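Local coordinates for putative oxidoreductase (Bacteroides fragilis NCTC 9343, PDB 3EOF) that binds flavin mononucleotide as a dimer of the nitroreductase family and probably carries out flavin-dependent oxidoreduction, at the interface of chains A and B. Coordinates in Å, arbitrary orientation; residue numbers count along the deposited sequence, not the author numbering. Chains: chain A/B, Putative oxidoreductase.

Contact 1: the interface of chains A and B. Residues chain A 26, 29, 33, 46-48; chain B 177-181.
A:Val46, A:Val47 and A:Val48 of strand 44-49 run parallel to B:Ile178, B:His179 and B:Glu180 of strand 178-180, forming a bridge between the chains. The backbone bonds run in alternation. A:Val46 N gives to B:Ile177 O at 3.0 Å, and A:Val46 O takes B:His179 N at 2.8 Å. A:Val48 N gives to B:His179 O, and B:Glu181 N gives to A:Val48 O at 2.7 Å. The side chains pack beside this ladder. The A:Phe33 ring lies between two groups. The carbonyl oxygen of A:Leu29 sits over the centre of one face. The CG2 methyl of B:Ile177 covers the opposite face toward the rim, 3.7 Å from the ring centroid, in a CH-pi contact. B:Ile178 meets the same ring at its edge, with CG1 3.8 Å from A:Phe33 CZ. CG1 of B:Ile178 stands anti to the carbonyl carbon (chi1 -58°), and the chain runs on extended (chi2 168°). This carries CD1 to A:Leu29 CD1 and to OD1, the side-chain amide oxygen of A:Asn26. The other branch, CG2, touches A:Val48 CG2 at 3.5 Å. B:Ile178 is thus packed between helix 22-32 and the strand of chain A. The short strand of one subunit extends the sheet of the other, with helix 22-32 and A:Phe33 packed against the added strand.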
ATOM      1  N   ASN A  26      14.868  10.371 -10.321  1.00 26.85           N
ATOM      2  CA  ASN A  26      14.859  11.114  -9.076  1.00 26.35           C
ATOM      3  C   ASN A  26      13.697  12.068  -8.968  1.00 26.87           C
ATOM      4  O   ASN A  26      13.197  12.277  -7.879  1.00 25.71           O
ATOM      5  CB  ASN A  26      16.161  11.876  -8.879  1.00 28.88           C
ATOM      6  CG  ASN A  26      17.361  10.969  -8.615  1.00 33.90           C
ATOM      7  OD1 ASN A  26      17.242   9.831  -8.128  1.00 32.13           O
ATOM      8  ND2 ASN A  26      18.534  11.485  -8.935  1.00 23.15           N
ATOM      9  N   LEU A  29      10.630   9.850  -8.180  1.00 24.98           N
ATOM     10  CA  LEU A  29      10.736   9.434  -6.783  1.00 22.91           C
ATOM     11  C   LEU A  29      10.497  10.623  -5.829  1.00 23.38           C
ATOM     12  O   LEU A  29       9.644  10.527  -4.964  1.00 21.98           O
ATOM     13  CB  LEU A  29      12.058   8.716  -6.519  1.00 25.28           C
ATOM     14  CG  LEU A  29      12.233   7.315  -7.130  1.00 19.50           C
ATOM     15  CD1 LEU A  29      13.672   6.959  -7.218  1.00 20.30           C
ATOM     16  CD2 LEU A  29      11.447   6.250  -6.359  1.00 20.12           C
ATOM     17  N   PHE A  33       7.348  10.782  -3.137  1.00 23.85           N
ATOM     18  CA  PHE A  33       7.519  10.910  -1.695  1.00 22.88           C
ATOM     19  C   PHE A  33       6.572  11.940  -1.095  1.00 21.14           C
ATOM     20  O   PHE A  33       6.460  12.020   0.114  1.00 20.32           O
ATOM     21  CB  PHE A  33       8.966  11.205  -1.274  1.00 21.95           C
ATOM     22  CG  PHE A  33       9.997  10.226  -1.780  1.00 22.43           C
ATOM     23  CD1 PHE A  33       9.675   8.923  -2.089  1.00 16.54           C
ATOM     24  CD2 PHE A  33      11.329  10.627  -1.910  1.00 20.13           C
ATOM     25  CE1 PHE A  33      10.652   8.031  -2.525  1.00 24.26           C
ATOM     26  CE2 PHE A  33      12.273   9.766  -2.362  1.00 23.89           C
ATOM     27  CZ  PHE A  33      11.934   8.456  -2.681  1.00 21.96           C
ATOM     28  N   VAL A  46      14.009   3.512  -0.612  1.00 24.92           N
ATOM     29  CA  VAL A  46      13.941   2.962  -1.946  1.00 22.94           C
ATOM     30  C   VAL A  46      15.359   2.627  -2.378  1.00 20.40           C
ATOM     31  O   VAL A  46      16.236   3.528  -2.503  1.00 18.96           O
ATOM     32  CB  VAL A  46      13.340   3.988  -2.962  1.00 23.37           C
ATOM     33  CG1 VAL A  46      13.170   3.310  -4.376  1.00 22.77           C
ATOM     34  CG2 VAL A  46      12.008   4.594  -2.442  1.00 23.80           C
ATOM     35  N   VAL A  47      15.619   1.340  -2.605  1.00 22.14           N
ATOM     36  CA  VAL A  47      16.870   0.941  -3.172  1.00 21.20           C
ATOM     37  C   VAL A  47      16.699   0.938  -4.694  1.00 23.74           C
ATOM     38  O   VAL A  47      15.806   0.269  -5.244  1.00 24.06           O
ATOM     39  CB  VAL A  47      17.353  -0.432  -2.681  1.00 23.36           C
ATOM     40  CG1 VAL A  47      18.674  -0.716  -3.290  1.00 14.50           C
ATOM     41  CG2 VAL A  47      17.455  -0.437  -1.173  1.00 18.95           C
ATOM     42  N   VAL A  48      17.553   1.714  -5.358  1.00 25.33           N
ATOM     43  CA  VAL A  48      17.599   1.850  -6.820  1.00 22.17           C
ATOM     44  C   VAL A  48      18.730   0.955  -7.343  1.00 22.73           C
ATOM     45  O   VAL A  48      19.882   1.158  -7.002  1.00 20.12           O
ATOM     46  CB  VAL A  48      17.852   3.311  -7.255  1.00 25.88           C
ATOM     47  CG1 VAL A  48      17.976   3.422  -8.799  1.00 20.98           C
ATOM     48  CG2 VAL A  48      16.727   4.249  -6.686  1.00 16.52           C
TER
ATOM     49  N   ILE B 177      16.320   9.162   1.467  1.00 25.70           N
ATOM     50  CA  ILE B 177      15.337   8.100   1.188  1.00 25.12           C
ATOM     51  C   ILE B 177      15.807   7.130   0.129  1.00 24.46           C
ATOM     52  O   ILE B 177      15.531   5.956   0.204  1.00 24.25           O
ATOM     53  CB  ILE B 177      14.006   8.722   0.671  1.00 27.70           C
ATOM     54  CG1 ILE B 177      13.462   9.815   1.616  1.00 24.47           C
ATOM     55  CG2 ILE B 177      12.982   7.643   0.429  1.00 19.92           C
ATOM     56  CD1 ILE B 177      13.089   9.306   3.012  1.00 31.20           C
ATOM     57  N   ILE B 178      16.509   7.638  -0.881  1.00 25.75           N
ATOM     58  CA  ILE B 178      17.005   6.835  -1.992  1.00 25.19           C
ATOM     59  C   ILE B 178      18.402   6.327  -1.674  1.00 27.36           C
ATOM     60  O   ILE B 178      19.261   7.101  -1.225  1.00 25.96           O
ATOM     61  CB  ILE B 178      17.041   7.669  -3.308  1.00 26.98           C
ATOM     62  CG1 ILE B 178      15.634   8.189  -3.624  1.00 23.44           C
ATOM     63  CG2 ILE B 178      17.650   6.851  -4.464  1.00 24.21           C
ATOM     64  CD1 ILE B 178      15.552   9.270  -4.719  1.00 17.90           C
ATOM     65  N   HIS B 179      18.592   5.032  -1.945  1.00 25.88           N
ATOM     66  CA  HIS B 179      19.838   4.283  -1.769  1.00 28.52           C
ATOM     67  C   HIS B 179      20.234   3.670  -3.111  1.00 29.27           C
ATOM     68  O   HIS B 179      19.432   2.979  -3.744  1.00 29.66           O
ATOM     69  CB  HIS B 179      19.653   3.147  -0.755  1.00 27.19           C
ATOM     70  CG  HIS B 179      19.174   3.620   0.590  1.00 25.28           C
ATOM     71  ND1 HIS B 179      20.008   3.736   1.676  1.00 19.87           N
ATOM     72  CD2 HIS B 179      17.955   4.026   1.010  1.00 20.08           C
ATOM     73  CE1 HIS B 179      19.327   4.207   2.707  1.00 19.98           C
ATOM     74  NE2 HIS B 179      18.075   4.375   2.337  1.00 19.78           N
ATOM     75  N   GLU B 180      21.470   3.911  -3.539  1.00 28.94           N
ATOM     76  CA  GLU B 180      21.939   3.387  -4.817  1.00 29.13           C
ATOM     77  C   GLU B 180      22.526   1.992  -4.619  1.00 29.44           C
ATOM     78  O   GLU B 180      23.512   1.824  -3.882  1.00 26.85           O
ATOM     79  CB  GLU B 180      22.962   4.338  -5.440  1.00 30.71           C
ATOM     80  CG  GLU B 180      22.376   5.767  -5.735  1.00 33.57           C
ATOM     81  CD  GLU B 180      23.421   6.776  -6.302  1.00 38.79           C
ATOM     82  OE1 GLU B 180      24.537   6.352  -6.725  1.00 54.96           O
ATOM     83  OE2 GLU B 180      23.110   7.991  -6.319  1.00 46.05           O
ATOM     84  N   GLU B 181      21.873   1.008  -5.241  1.00 24.46           N
ATOM     85  CA  GLU B 181      22.283  -0.408  -5.265  1.00 24.99           C
ATOM     86  C   GLU B 181      22.215  -1.182  -3.963  1.00 24.89           C
ATOM     87  O   GLU B 181      21.970  -2.381  -3.985  1.00 20.04           O
ATOM     88  CB  GLU B 181      23.683  -0.595  -5.858  1.00 25.78           C
ATOM     89  CG  GLU B 181      23.880  -0.032  -7.239  1.00 27.26           C
ATOM     90  CD  GLU B 181      22.969  -0.607  -8.287  1.00 32.39           C
ATOM     91  OE1 GLU B 181      22.539  -1.782  -8.169  1.00 20.88           O
ATOM     92  OE2 GLU B 181      22.672   0.146  -9.239  1.00 19.91           O
TER

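Contact 2: the interface of chains A and B. Residues chain A 6-7, 9, 168, 171; chain B 31, 34-35, 116.
The backbone carbonyl oxygen of B:Arg34 accepts a hydrogen bond from A:Arg9 NH1 at 2.9 Å. The donor lies in the carbonyl plane, and the oxygen lies at the edge of the A:Arg9 guanidinium. A:Arg171 NH2 adds a weak bond to the same oxygen. A:Arg171 NH2 bonds B:Ala35 O more soundly, at 2.9 Å, with the donor above the carbonyl plane. Two arginines of chain A thus bind consecutive backbone carbonyls of chain B. The B:Arg34 side chain reaches into chain A, bent at its second torsion (chi2 -66°). Its guanidinium is sandwiched. The side-chain amide of A:Gln168 stacks on one face, with planes 10° apart and CD 3.8 Å from CZ of B:Arg34. CG of A:Arg171 lies over the other face, 3.6 Å from CZ of B:Arg34. A:Gln168 NE2 donates to A:Lys7 O and, at 2.8 Å, to A:Arg9 O, which holds the amide in place. Water 2 joins B:Arg34 NE to A:Lys7 O, and water 1 joins its NH1 to A:Arg9 O. A:Arg171 NH1 and B:Arg34 NH1 are 4.0 Å apart, so their like charges may oppose each other. CG1 of A:Val6 touches CG2 of B:Thr116. The site joins helix 2-7 and the A:Arg9 and A:Gln168 to A:Arg171 segments to the end of helix 22-32, the loop after it and helix 100-123 of chain B. A:Arg9 and A:Arg171 also bind FMN.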
ATOM      1  N   VAL A   6      -4.693   6.243 -16.116  1.00 26.40           N
ATOM      2  CA  VAL A   6      -4.987   5.105 -15.245  1.00 25.74           C
ATOM      3  C   VAL A   6      -6.058   4.197 -15.876  1.00 25.82           C
ATOM      4  O   VAL A   6      -5.951   2.974 -15.810  1.00 26.29           O
ATOM      5  CB  VAL A   6      -5.356   5.513 -13.790  1.00 23.91           C
ATOM      6  CG1 VAL A   6      -5.654   4.276 -12.942  1.00 22.26           C
ATOM      7  CG2 VAL A   6      -4.197   6.238 -13.159  1.00 18.76           C
ATOM      8  N   LYS A   7      -7.058   4.787 -16.507  1.00 26.64           N
ATOM      9  CA  LYS A   7      -8.141   4.024 -17.119  1.00 30.06           C
ATOM     10  C   LYS A   7      -7.569   3.025 -18.125  1.00 31.74           C
ATOM     11  O   LYS A   7      -8.033   1.888 -18.231  1.00 33.27           O
ATOM     12  CB  LYS A   7      -9.147   4.968 -17.830  1.00 30.16           C
ATOM     13  CG  LYS A   7     -10.105   5.691 -16.872  1.00 32.11           C
ATOM     14  CD  LYS A   7     -11.122   6.659 -17.527  1.00 34.35           C
ATOM     15  CE  LYS A   7     -12.203   7.098 -16.490  1.00 33.71           C
ATOM     16  NZ  LYS A   7     -13.356   7.890 -17.049  1.00 41.86           N
ATOM     17  N   ARG A   9      -4.260   2.037 -18.277  1.00 24.72           N
ATOM     18  CA  ARG A   9      -2.999   1.506 -17.848  1.00 24.23           C
ATOM     19  C   ARG A   9      -2.972  -0.026 -17.935  1.00 25.88           C
ATOM     20  O   ARG A   9      -3.977  -0.726 -17.879  1.00 26.92           O
ATOM     21  CB  ARG A   9      -2.626   1.963 -16.414  1.00 26.02           C
ATOM     22  CG  ARG A   9      -3.396   1.234 -15.268  1.00 21.45           C
ATOM     23  CD  ARG A   9      -2.704   1.315 -13.954  1.00 25.67           C
ATOM     24  NE  ARG A   9      -1.390   0.738 -14.051  1.00 22.35           N
ATOM     25  CZ  ARG A   9      -1.116  -0.567 -13.977  1.00 23.37           C
ATOM     26  NH1 ARG A   9      -2.073  -1.450 -13.759  1.00 22.88           N
ATOM     27  NH2 ARG A   9       0.130  -0.982 -14.102  1.00 21.73           N
ATOM     28  N   GLN A 168      -5.165  -4.891 -22.547  1.00 32.72           N
ATOM     29  CA  GLN A 168      -5.445  -4.579 -21.161  1.00 32.70           C
ATOM     30  C   GLN A 168      -6.159  -5.770 -20.540  1.00 33.35           C
ATOM     31  O   GLN A 168      -6.936  -6.445 -21.212  1.00 31.62           O
ATOM     32  CB  GLN A 168      -6.319  -3.351 -21.073  1.00 34.76           C
ATOM     33  CG  GLN A 168      -6.355  -2.744 -19.716  1.00 36.00           C
ATOM     34  CD  GLN A 168      -7.049  -1.409 -19.706  1.00 31.36           C
ATOM     35  OE1 GLN A 168      -8.095  -1.246 -20.305  1.00 31.37           O
ATOM     36  NE2 GLN A 168      -6.482  -0.456 -18.986  1.00 22.04           N
ATOM     37  N   ARG A 171     -11.144  -6.213 -15.371  1.00 25.92           N
ATOM     38  CA  ARG A 171     -11.443  -5.957 -14.001  1.00 24.56           C
ATOM     39  C   ARG A 171     -12.910  -6.329 -13.789  1.00 24.30           C
ATOM     40  O   ARG A 171     -13.712  -6.356 -14.738  1.00 21.24           O
ATOM     41  CB  ARG A 171     -11.212  -4.492 -13.665  1.00 24.62           C
ATOM     42  CG  ARG A 171      -9.731  -4.123 -13.617  1.00 19.62           C
ATOM     43  CD  ARG A 171      -9.027  -4.780 -12.487  1.00 19.50           C
ATOM     44  NE  ARG A 171      -7.700  -4.196 -12.369  1.00 24.37           N
ATOM     45  CZ  ARG A 171      -6.622  -4.577 -13.033  1.00 27.48           C
ATOM     46  NH1 ARG A 171      -6.632  -5.607 -13.867  1.00 36.36           N
ATOM     47  NH2 ARG A 171      -5.504  -3.917 -12.835  1.00 25.08           N
TER
ATOM     48  N   THR B  31     -11.703   3.627 -11.783  1.00 22.33           N
ATOM     49  CA  THR B  31     -10.383   3.828 -12.377  0.50 24.69           C
ATOM     50  C   THR B  31      -9.309   3.403 -11.408  1.00 25.34           C
ATOM     51  O   THR B  31      -8.352   2.740 -11.823  1.00 25.71           O
ATOM     52  CB  THR B  31     -10.136   5.277 -12.835  0.50 24.13           C
ATOM     53  OG1 THR B  31     -10.220   6.157 -11.715  0.50 33.77           O
ATOM     54  CG2 THR B  31     -11.162   5.671 -13.856  0.50 25.23           C
ATOM     55  N   ARG B  34      -8.022  -0.022 -11.582  1.00 21.83           N
ATOM     56  CA  ARG B  34      -7.061  -0.320 -12.624  1.00 23.17           C
ATOM     57  C   ARG B  34      -5.642  -0.477 -12.106  1.00 21.86           C
ATOM     58  O   ARG B  34      -4.788  -0.837 -12.843  1.00 26.24           O
ATOM     59  CB  ARG B  34      -7.115   0.771 -13.721  1.00 23.68           C
ATOM     60  CG  ARG B  34      -8.324   0.613 -14.632  1.00 28.64           C
ATOM     61  CD  ARG B  34      -8.131  -0.673 -15.398  1.00 35.36           C
ATOM     62  NE  ARG B  34      -9.257  -1.157 -16.187  1.00 37.29           N
ATOM     63  CZ  ARG B  34      -9.244  -2.356 -16.771  1.00 39.96           C
ATOM     64  NH1 ARG B  34      -8.165  -3.156 -16.661  1.00 35.52           N
ATOM     65  NH2 ARG B  34     -10.290  -2.757 -17.477  1.00 38.85           N
ATOM     66  N   ALA B  35      -5.389  -0.143 -10.844  1.00 18.83           N
ATOM     67  CA  ALA B  35      -4.091  -0.292 -10.240  1.00 18.77           C
ATOM     68  C   ALA B  35      -3.723  -1.749 -10.341  1.00 16.02           C
ATOM     69  O   ALA B  35      -4.623  -2.552 -10.404  1.00 20.48           O
ATOM     70  CB  ALA B  35      -4.190   0.121  -8.741  1.00 17.77           C
ATOM     71  N   THR B 116      -4.086   5.156  -5.536  1.00 20.10           N
ATOM     72  CA  THR B 116      -4.494   5.537  -6.906  1.00 21.18           C
ATOM     73  C   THR B 116      -5.758   6.366  -6.800  1.00 21.94           C
ATOM     74  O   THR B 116      -5.880   7.434  -7.454  1.00 22.79           O
ATOM     75  CB  THR B 116      -4.765   4.287  -7.789  1.00 22.00           C
ATOM     76  OG1 THR B 116      -3.646   3.392  -7.702  1.00 23.16           O
ATOM     77  CG2 THR B 116      -5.040   4.658  -9.252  1.00 17.50           C
TER
HETATM   78  O   HOH W   1      -5.065  -2.360 -15.947  1.00 25.93           O
HETATM   79  O   HOH W   2     -10.983   1.041 -17.404  1.00 55.14           O

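The centres of contact 1 and contact 2 lie about 25 Å apart within one two-fold interface, so each has a twin with the chains exchanged. Helix 22-32 and the residues just after it serve both: chain A supplies them in contact 1, chain B in contact 2. The segment of A:Gln168 and A:Arg171 in contact 2 leads, in the other chain, to strand 178-180 of contact 1. Contact 2 places the loop leading into pocket residues Ser36 to Gly40 of one chain beside A:Arg9 and A:Arg171 of the other, so the FMN sites are probably built at the subunit boundary of an intertwined dimer.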